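Local coordinates for lipoprotein (Bacteroides fragilis, PDB 3RWX), which is a putative outer-membrane lipoprotein of unknown function, built from two calycin-like beta-barrel domains, at residues Tyr21-Cys26 and Ile129-Ser134. Numbering follows the deposited sequence.
Sequences YSIGNC and ISYHVS
The strand at Tyr-21 to Asn-25 faces the 3-10 turn Ile-129 to His-132, with Ile-23 CA and Tyr-131 CA, the nearest pair, 10.5 Å apart. No direct hydrogen bond joins the two segments. Long side chains bridge the separation instead. With CG anti to the carbonyl carbon (chi1 -76°), the Tyr-131 ring is carried out from the turn toward Ile-23, which comes from the opposite direction. The delta methyl of Ile-23 carries the apolar touch: CD1 lies 3.7 Å from Tyr-131 CZ and 3.6 Å from Tyr-131 OH. It meets the phenol end of that ring obliquely. The same methyl also sits at the edge of the Tyr-21 ring, in its plane. The two tyrosine rings approach more loosely, with Tyr-21 CE2 4.3 Å from Tyr-131 CE2. Their hydroxyls share water 1, which lies in the plane of both rings. The water is 2.7 Å from Tyr-21 OH, and it donates a hydrogen bond to Tyr-131 OH, also at 2.7 Å. Tyr-131 OH is further bonded to Asp-31 OD1, so this buried hydroxyl is held from two sources. Within the turn, Ser-130 O accepts from both Val-133 N and Ser-134 N. The contact is a small, buried interface between a strand of the first sheet and the loop that runs from strand 118-124 to strand 144-147. Strand 20-25 pairs there with strands 32-35 and 118-124, and Tyr-131 also packs on Val-33 of strand 32-35.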
ATOM      1  N   TYR A  21       0.233 -11.362  -7.759  1.00 23.88           N
ATOM      2  CA  TYR A  21       0.515  -9.948  -7.875  1.00 23.96           C
ATOM      3  C   TYR A  21       1.991  -9.665  -7.577  1.00 24.14           C
ATOM      4  O   TYR A  21       2.716 -10.525  -7.083  1.00 23.91           O
ATOM      5  CB  TYR A  21      -0.423  -9.146  -6.973  1.00 23.51           C
ATOM      6  CG  TYR A  21      -0.215  -9.349  -5.509  1.00 22.39           C
ATOM      7  CD1 TYR A  21      -0.889 -10.328  -4.833  1.00 24.21           C
ATOM      8  CD2 TYR A  21       0.643  -8.542  -4.787  1.00 22.54           C
ATOM      9  CE1 TYR A  21      -0.709 -10.517  -3.444  1.00 24.77           C
ATOM     10  CE2 TYR A  21       0.833  -8.735  -3.413  1.00 22.55           C
ATOM     11  CZ  TYR A  21       0.149  -9.725  -2.757  1.00 23.58           C
ATOM     12  OH  TYR A  21       0.294  -9.922  -1.396  1.00 26.04           O
ATOM     13  N   SER A  22       2.429  -8.471  -7.937  1.00 24.24           N
ATOM     14  CA  SER A  22       3.822  -8.136  -7.875  1.00 25.06           C
ATOM     15  C   SER A  22       4.023  -6.835  -7.118  1.00 25.68           C
ATOM     16  O   SER A  22       3.325  -5.852  -7.353  1.00 26.37           O
ATOM     17  CB  SER A  22       4.395  -8.064  -9.287  1.00 25.82           C
ATOM     18  OG  SER A  22       4.354  -9.341  -9.907  1.00 24.83           O
ATOM     19  N   ILE A  23       4.978  -6.862  -6.198  1.00 26.24           N
ATOM     20  CA  ILE A  23       5.285  -5.766  -5.312  1.00 26.45           C
ATOM     21  C   ILE A  23       6.735  -5.342  -5.509  1.00 26.33           C
ATOM     22  O   ILE A  23       7.624  -6.180  -5.554  1.00 26.12           O
ATOM     23  CB  ILE A  23       5.098  -6.201  -3.844  1.00 26.86           C
ATOM     24  CG1 ILE A  23       3.623  -6.523  -3.589  1.00 28.24           C
ATOM     25  CG2 ILE A  23       5.530  -5.112  -2.892  1.00 27.17           C
ATOM     26  CD1 ILE A  23       2.686  -5.420  -3.953  1.00 27.92           C
ATOM     27  N   GLY A  24       6.958  -4.034  -5.600  1.00 26.32           N
ATOM     28  CA  GLY A  24       8.282  -3.476  -5.866  1.00 26.75           C
ATOM     29  C   GLY A  24       8.877  -2.667  -4.727  1.00 26.73           C
ATOM     30  O   GLY A  24       8.167  -1.977  -4.004  1.00 26.74           O
ATOM     31  N   ASN A  25      10.196  -2.745  -4.588  1.00 27.56           N
ATOM     32  CA  ASN A  25      10.943  -2.035  -3.552  1.00 28.28           C
ATOM     33  C   ASN A  25      12.230  -1.580  -4.200  1.00 27.93           C
ATOM     34  O   ASN A  25      12.860  -2.356  -4.914  1.00 27.91           O
ATOM     35  CB  ASN A  25      11.237  -2.966  -2.339  1.00 28.91           C
ATOM     36  CG  ASN A  25       9.953  -3.274  -1.490  1.00 33.57           C
ATOM     37  OD1 ASN A  25       9.591  -2.500  -0.582  1.00 37.92           O
ATOM     38  ND2 ASN A  25       9.249  -4.391  -1.806  1.00 36.15           N
ATOM     39  N   CYS A  26      12.589  -0.310  -3.985  1.00 27.52           N
ATOM     40  CA  CYS A  26      13.901   0.231  -4.347  1.00 27.46           C
ATOM     41  C   CYS A  26      14.313   1.250  -3.279  1.00 27.95           C
ATOM     42  O   CYS A  26      13.689   1.322  -2.234  1.00 26.86           O
ATOM     43  CB  CYS A  26      13.863   0.885  -5.724  1.00 27.48           C
ATOM     44  SG  CYS A  26      12.772   2.351  -5.862  1.00 26.59           S
ATOM     45  N   ILE A 129      -6.634  -6.430   0.307  1.00 25.77           N
ATOM     46  CA  ILE A 129      -7.556  -5.321   0.148  1.00 25.66           C
ATOM     47  C   ILE A 129      -6.913  -4.023   0.650  1.00 25.72           C
ATOM     48  O   ILE A 129      -7.176  -2.943   0.113  1.00 25.65           O
ATOM     49  CB  ILE A 129      -8.897  -5.613   0.831  1.00 25.98           C
ATOM     50  CG1 ILE A 129     -10.001  -4.677   0.317  1.00 25.45           C
ATOM     51  CG2 ILE A 129      -8.766  -5.567   2.367  1.00 24.98           C
ATOM     52  CD1 ILE A 129     -11.397  -5.022   0.904  1.00 22.40           C
ATOM     53  N   SER A 130      -6.025  -4.124   1.632  1.00 25.40           N
ATOM     54  CA  SER A 130      -5.401  -2.914   2.156  1.00 25.29           C
ATOM     55  C   SER A 130      -4.611  -2.118   1.103  1.00 24.56           C
ATOM     56  O   SER A 130      -4.432  -0.910   1.265  1.00 24.70           O
ATOM     57  CB  SER A 130      -4.550  -3.227   3.381  1.00 25.44           C
ATOM     58  OG  SER A 130      -3.607  -4.233   3.075  1.00 26.32           O
ATOM     59  N   TYR A 131      -4.168  -2.755   0.017  1.00 24.32           N
ATOM     60  CA  TYR A 131      -3.512  -2.010  -1.068  1.00 23.85           C
ATOM     61  C   TYR A 131      -4.455  -1.054  -1.749  1.00 24.60           C
ATOM     62  O   TYR A 131      -4.011  -0.123  -2.405  1.00 25.12           O
ATOM     63  CB  TYR A 131      -2.920  -2.923  -2.145  1.00 23.84           C
ATOM     64  CG  TYR A 131      -1.635  -3.601  -1.718  1.00 23.50           C
ATOM     65  CD1 TYR A 131      -0.428  -2.938  -1.773  1.00 22.72           C
ATOM     66  CD2 TYR A 131      -1.640  -4.893  -1.229  1.00 23.38           C
ATOM     67  CE1 TYR A 131       0.738  -3.536  -1.366  1.00 21.84           C
ATOM     68  CE2 TYR A 131      -0.479  -5.509  -0.834  1.00 22.51           C
ATOM     69  CZ  TYR A 131       0.711  -4.821  -0.903  1.00 22.43           C
ATOM     70  OH  TYR A 131       1.874  -5.444  -0.496  1.00 22.92           O
ATOM     71  N   HIS A 132      -5.762  -1.278  -1.647  1.00 25.37           N
ATOM     72  CA  HIS A 132      -6.689  -0.371  -2.293  1.00 25.46           C
ATOM     73  C   HIS A 132      -6.924   0.910  -1.484  1.00 25.19           C
ATOM     74  O   HIS A 132      -7.604   1.810  -1.967  1.00 25.72           O
ATOM     75  CB  HIS A 132      -8.020  -1.070  -2.588  1.00 26.49           C
ATOM     76  CG  HIS A 132      -7.917  -2.165  -3.603  1.00 27.39           C
ATOM     77  ND1 HIS A 132      -7.737  -1.919  -4.943  1.00 29.05           N
ATOM     78  CD2 HIS A 132      -7.983  -3.510  -3.474  1.00 29.72           C
ATOM     79  CE1 HIS A 132      -7.675  -3.064  -5.596  1.00 30.00           C
ATOM     80  NE2 HIS A 132      -7.838  -4.045  -4.731  1.00 30.41           N
ATOM     81  N   VAL A 133      -6.394   1.017  -0.272  1.00 24.24           N
ATOM     82  CA  VAL A 133      -6.542   2.281   0.469  1.00 23.93           C
ATOM     83  C   VAL A 133      -5.244   2.978   0.852  1.00 23.83           C
ATOM     84  O   VAL A 133      -5.247   4.168   1.103  1.00 23.67           O
ATOM     85  CB  VAL A 133      -7.395   2.094   1.733  1.00 24.14           C
ATOM     86  CG1 VAL A 133      -8.769   1.531   1.338  1.00 23.97           C
ATOM     87  CG2 VAL A 133      -6.693   1.195   2.734  1.00 22.73           C
ATOM     88  N   SER A 134      -4.135   2.254   0.866  1.00 24.03           N
ATOM     89  CA  SER A 134      -2.878   2.830   1.283  1.00 24.51           C
ATOM     90  C   SER A 134      -2.396   3.911   0.316  1.00 24.34           C
ATOM     91  O   SER A 134      -2.675   3.860  -0.877  1.00 24.62           O
ATOM     92  CB  SER A 134      -1.825   1.735   1.408  1.00 25.05           C
ATOM     93  OG  SER A 134      -1.501   1.230   0.127  1.00 26.53           O
TER
HETATM   94  O   HOH W   1       1.866  -8.141  -0.018  1.00 32.42           O